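Local structure of flagellar hook protein FlgE (Caulobacter crescentus CB15, 5AY6) at residues K177-K189 with W196-A208. The protein forms the flagellar hook, which probably acts as a universal joint between the rotary motor and the filament, this chain being a fragment that includes its D2 domain. Numbering follows the deposited sequence.
Sequences KGGQRTVTLSMLK and WYAELRAKPGDLA
Ser186 and Glu199 exchange two backbone hydrogen bonds, as do Thr184 with Arg201 and Leu188 with Tyr197, which pairs the main-chain N-H and C=O groups of six residues. Arg201 NE donates an almost straight bond, near the guanidinium plane, to Ser186 OG (2.8 Å, 163°), and Thr184 CB lies over one face of that guanidinium. Glu168 on the adjoining strand 167-174 forms a salt bridge with Arg201 NH2 and a hydrogen bond with Ser186 OG. Past the last tight pair, water takes over: one molecule donates to Thr182 O and, at 2.6 Å from the water oxygen, to Asp206 OD2 while accepting from Lys203 N, whose direct bond to Thr182 O is weak. The salt bridge from Arg181 NH1 to Asp206 OD2 is long (3.7 Å); Arg181 NE has a second one, to Asp175. At the other end Lys189, bent at chi2 (69°) and again at chi4, lays CD over the Trp196 indole, 3.5 Å from CE2, with NZ above the same face and bonded to Gln195 O. Buried Trp196 NE1 finds no hydrogen-bond partner. Replacing Trp196 by an alanine would probably open a gap beside the Lys189 methylenes. Strands 180-189 and 195-202 thus form a twisted antiparallel beta hairpin within the five-stranded sheet of the D2 domain.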
loop_
_atom_site.group_PDB
_atom_site.type_symbol
_atom_site.label_atom_id
_atom_site.label_comp_id
_atom_site.label_asym_id
_atom_site.label_seq_id
_atom_site.Cartn_x
_atom_site.Cartn_y
_atom_site.Cartn_z
ATOM N N LYS A 177 -18.929 17.831 20.610
ATOM C CA LYS A 177 -20.341 17.867 20.989
ATOM C C LYS A 177 -20.744 16.616 21.756
ATOM O O LYS A 177 -21.875 16.501 22.223
ATOM C CB LYS A 177 -21.234 18.020 19.758
ATOM C CG LYS A 177 -21.179 19.389 19.114
ATOM C CD LYS A 177 -22.094 19.461 17.904
ATOM C CE LYS A 177 -22.170 20.879 17.360
ATOM N NZ LYS A 177 -23.000 20.964 16.126
ATOM N N GLY A 178 -19.814 15.676 21.877
ATOM C CA GLY A 178 -20.086 14.434 22.577
ATOM C C GLY A 178 -20.615 13.342 21.666
ATOM O O GLY A 178 -20.936 12.244 22.125
ATOM N N GLY A 179 -20.712 13.642 20.372
ATOM C CA GLY A 179 -21.114 12.651 19.391
ATOM C C GLY A 179 -19.978 11.682 19.135
ATOM O O GLY A 179 -18.844 11.938 19.532
ATOM N N GLN A 180 -20.271 10.566 18.475
ATOM C CA GLN A 180 -19.239 9.567 18.228
ATOM C C GLN A 180 -18.843 9.524 16.757
ATOM O O GLN A 180 -19.653 9.203 15.886
ATOM C CB GLN A 180 -19.696 8.180 18.698
ATOM C CG GLN A 180 -18.591 7.124 18.639
ATOM C CD GLN A 180 -18.969 5.817 19.326
ATOM O OE1 GLN A 180 -19.206 5.780 20.533
ATOM N NE2 GLN A 180 -19.016 4.737 18.555
ATOM N N ARG A 181 -17.587 9.880 16.496
ATOM C CA ARG A 181 -16.982 9.743 15.173
ATOM C C ARG A 181 -16.133 8.486 15.140
ATOM O O ARG A 181 -15.254 8.306 15.981
ATOM C CB ARG A 181 -16.112 10.954 14.832
ATOM C CG ARG A 181 -16.777 12.290 15.045
ATOM C CD ARG A 181 -17.659 12.651 13.868
ATOM N NE ARG A 181 -18.888 13.274 14.339
ATOM C CZ ARG A 181 -20.071 12.675 14.346
ATOM N NH1 ARG A 181 -20.192 11.445 13.870
ATOM N NH2 ARG A 181 -21.138 13.319 14.799
ATOM N N THR A 182 -16.378 7.614 14.172
ATOM C CA THR A 182 -15.576 6.405 14.085
ATOM C C THR A 182 -14.415 6.604 13.124
ATOM O O THR A 182 -14.607 6.903 11.946
ATOM C CB THR A 182 -16.412 5.193 13.645
ATOM O OG1 THR A 182 -17.427 4.939 14.623
ATOM C CG2 THR A 182 -15.525 3.963 13.517
ATOM N N VAL A 183 -13.206 6.460 13.652
ATOM C CA VAL A 183 -12.001 6.455 12.839
ATOM C C VAL A 183 -11.538 5.012 12.759
ATOM O O VAL A 183 -11.614 4.279 13.739
ATOM C CB VAL A 183 -10.911 7.377 13.434
ATOM C CG1 VAL A 183 -9.558 7.139 12.776
ATOM C CG2 VAL A 183 -11.329 8.831 13.281
ATOM N N THR A 184 -11.107 4.584 11.579
ATOM C CA THR A 184 -10.709 3.200 11.402
ATOM C C THR A 184 -9.275 3.107 10.913
ATOM O O THR A 184 -8.843 3.883 10.063
ATOM C CB THR A 184 -11.645 2.468 10.412
ATOM O OG1 THR A 184 -12.998 2.601 10.854
ATOM C CG2 THR A 184 -11.303 0.987 10.331
ATOM N N LEU A 185 -8.532 2.166 11.480
ATOM C CA LEU A 185 -7.216 1.823 10.972
ATOM C C LEU A 185 -7.352 0.572 10.110
ATOM O O LEU A 185 -7.618 -0.515 10.626
ATOM C CB LEU A 185 -6.231 1.592 12.119
ATOM C CG LEU A 185 -4.838 1.070 11.750
ATOM C CD1 LEU A 185 -4.126 2.020 10.803
ATOM C CD2 LEU A 185 -4.005 0.838 13.015
ATOM N N SER A 186 -7.190 0.738 8.800
ATOM C CA SER A 186 -7.375 -0.350 7.847
ATOM C C SER A 186 -6.030 -0.797 7.306
ATOM O O SER A 186 -5.201 0.032 6.924
ATOM C CB SER A 186 -8.293 0.088 6.699
ATOM O OG SER A 186 -9.572 0.440 7.190
ATOM N N MET A 187 -5.805 -2.103 7.278
ATOM C CA MET A 187 -4.491 -2.612 6.928
ATOM C C MET A 187 -4.524 -3.816 5.994
ATOM O O MET A 187 -5.441 -4.640 6.032
ATOM C CB MET A 187 -3.715 -2.963 8.199
ATOM C CG MET A 187 -3.146 -1.746 8.921
ATOM S SD MET A 187 -2.632 -2.130 10.593
ATOM C CE MET A 187 -4.195 -2.629 11.311
ATOM N N LEU A 188 -3.502 -3.887 5.150
ATOM C CA LEU A 188 -3.295 -4.990 4.225
ATOM C C LEU A 188 -1.889 -5.515 4.419
ATOM O O LEU A 188 -0.955 -4.729 4.581
ATOM C CB LEU A 188 -3.473 -4.539 2.774
ATOM C CG LEU A 188 -4.876 -4.303 2.222
ATOM C CD1 LEU A 188 -4.798 -3.391 1.005
ATOM C CD2 LEU A 188 -5.525 -5.632 1.860
ATOM N N LYS A 189 -1.728 -6.833 4.397
ATOM C CA LYS A 189 -0.392 -7.408 4.370
ATOM C C LYS A 189 0.317 -6.960 3.098
ATOM O O LYS A 189 -0.215 -7.114 2.000
ATOM C CB LYS A 189 -0.443 -8.938 4.438
ATOM C CG LYS A 189 0.930 -9.590 4.521
ATOM C CD LYS A 189 1.586 -9.299 5.864
ATOM C CE LYS A 189 3.044 -9.718 5.878
ATOM N NZ LYS A 189 3.882 -8.810 5.050
ATOM N N TRP A 196 3.217 -4.022 6.194
ATOM C CA TRP A 196 1.783 -3.869 5.974
ATOM C C TRP A 196 1.481 -2.498 5.357
ATOM O O TRP A 196 2.186 -1.528 5.629
ATOM C CB TRP A 196 1.015 -4.038 7.290
ATOM C CG TRP A 196 1.119 -5.418 7.898
ATOM C CD1 TRP A 196 2.239 -6.007 8.418
ATOM C CD2 TRP A 196 0.057 -6.370 8.054
ATOM N NE1 TRP A 196 1.940 -7.266 8.878
ATOM C CE2 TRP A 196 0.609 -7.512 8.671
ATOM C CE3 TRP A 196 -1.303 -6.364 7.736
ATOM C CZ2 TRP A 196 -0.156 -8.640 8.972
ATOM C CZ3 TRP A 196 -2.062 -7.486 8.036
ATOM C CH2 TRP A 196 -1.484 -8.609 8.644
ATOM N N TYR A 197 0.449 -2.428 4.519
ATOM C CA TYR A 197 -0.031 -1.148 3.991
ATOM C C TYR A 197 -1.199 -0.684 4.849
ATOM O O TYR A 197 -2.138 -1.447 5.090
ATOM C CB TYR A 197 -0.459 -1.270 2.523
ATOM C CG TYR A 197 0.655 -1.630 1.568
ATOM C CD1 TYR A 197 1.986 -1.423 1.912
ATOM C CD2 TYR A 197 0.379 -2.171 0.318
ATOM C CE1 TYR A 197 3.008 -1.745 1.039
ATOM C CE2 TYR A 197 1.396 -2.501 -0.559
ATOM C CZ TYR A 197 2.707 -2.283 -0.195
ATOM O OH TYR A 197 3.726 -2.599 -1.066
ATOM N N ALA A 198 -1.141 0.557 5.322
ATOM C CA ALA A 198 -2.134 1.043 6.274
ATOM C C ALA A 198 -2.809 2.331 5.830
ATOM O O ALA A 198 -2.213 3.153 5.136
ATOM C CB ALA A 198 -1.487 1.243 7.636
ATOM N N GLU A 199 -4.068 2.487 6.225
ATOM C CA GLU A 199 -4.779 3.746 6.055
ATOM C C GLU A 199 -5.512 4.099 7.336
ATOM O O GLU A 199 -6.056 3.227 8.016
ATOM C CB GLU A 199 -5.776 3.676 4.889
ATOM C CG GLU A 199 -5.144 3.342 3.551
ATOM C CD GLU A 199 -6.162 3.077 2.455
ATOM O OE1 GLU A 199 -7.239 3.718 2.445
ATOM O OE2 GLU A 199 -5.876 2.221 1.596
ATOM N N LEU A 200 -5.506 5.382 7.669
ATOM C CA LEU A 200 -6.406 5.906 8.677
ATOM C C LEU A 200 -7.551 6.583 7.938
ATOM O O LEU A 200 -7.326 7.260 6.940
ATOM C CB LEU A 200 -5.688 6.879 9.609
ATOM C CG LEU A 200 -4.810 6.219 10.678
ATOM C CD1 LEU A 200 -3.924 7.259 11.344
ATOM C CD2 LEU A 200 -5.675 5.510 11.704
ATOM N N ARG A 201 -8.777 6.384 8.405
ATOM C CA ARG A 201 -9.931 6.912 7.696
ATOM C C ARG A 201 -11.095 7.190 8.632
ATOM O O ARG A 201 -11.339 6.445 9.580
ATOM C CB ARG A 201 -10.374 5.937 6.594
ATOM C CG ARG A 201 -10.781 4.557 7.113
ATOM C CD ARG A 201 -11.050 3.563 5.981
ATOM N NE ARG A 201 -11.593 2.302 6.486
ATOM C CZ ARG A 201 -12.873 2.117 6.793
ATOM N NH1 ARG A 201 -13.736 3.113 6.652
ATOM N NH2 ARG A 201 -13.294 0.940 7.247
ATOM N N ALA A 202 -11.802 8.280 8.359
ATOM C CA ALA A 202 -13.068 8.568 9.011
ATOM C C ALA A 202 -14.174 7.911 8.203
ATOM O O ALA A 202 -13.922 7.389 7.120
ATOM C CB ALA A 202 -13.296 10.069 9.116
ATOM N N LYS A 203 -15.391 7.931 8.729
ATOM C CA LYS A 203 -16.540 7.429 7.986
ATOM C C LYS A 203 -16.708 8.246 6.707
ATOM O O LYS A 203 -16.589 9.474 6.738
ATOM C CB LYS A 203 -17.804 7.490 8.848
ATOM C CG LYS A 203 -19.086 7.083 8.128
ATOM C CD LYS A 203 -20.229 6.846 9.108
ATOM C CE LYS A 203 -21.502 6.427 8.378
ATOM N NZ LYS A 203 -22.531 5.883 9.307
ATOM N N PRO A 204 -16.955 7.571 5.570
ATOM C CA PRO A 204 -17.155 8.313 4.323
ATOM C C PRO A 204 -18.234 9.376 4.497
ATOM O O PRO A 204 -19.310 9.081 5.020
ATOM C CB PRO A 204 -17.585 7.225 3.333
ATOM C CG PRO A 204 -16.945 5.979 3.863
ATOM C CD PRO A 204 -17.019 6.113 5.364
ATOM N N GLY A 205 -17.931 10.609 4.111
ATOM C CA GLY A 205 -18.864 11.703 4.309
ATOM C C GLY A 205 -18.666 12.490 5.596
ATOM O O GLY A 205 -19.198 13.591 5.732
ATOM N N ASP A 206 -17.923 11.932 6.551
ATOM C CA ASP A 206 -17.627 12.654 7.794
ATOM C C ASP A 206 -16.579 13.747 7.589
ATOM O O ASP A 206 -16.404 14.614 8.450
ATOM C CB ASP A 206 -17.151 11.697 8.886
ATOM C CG ASP A 206 -18.285 11.193 9.760
ATOM O OD1 ASP A 206 -19.441 11.180 9.292
ATOM O OD2 ASP A 206 -18.015 10.802 10.919
ATOM N N LEU A 207 -15.883 13.700 6.458
ATOM C CA LEU A 207 -14.912 14.733 6.104
ATOM C C LEU A 207 -15.425 15.594 4.955
ATOM O O LEU A 207 -16.030 15.090 4.014
ATOM C CB LEU A 207 -13.570 14.116 5.710
ATOM C CG LEU A 207 -12.854 13.188 6.690
ATOM C CD1 LEU A 207 -11.504 12.764 6.114
ATOM C CD2 LEU A 207 -12.682 13.844 8.047
ATOM N N ALA A 208 -15.160 16.892 5.026
ATOM C CA ALA A 208 -15.611 17.820 3.994
ATOM C C ALA A 208 -14.721 17.803 2.755
ATOM O O ALA A 208 -15.153 18.178 1.669
ATOM C CB ALA A 208 -15.680 19.230 4.559
HETATM O O HOH W 1 -15.732 9.594 11.260
HETATM O O HOH W 2 -14.116 4.867 10.215
HETATM O O HOH W 3 -18.734 8.294 12.386
#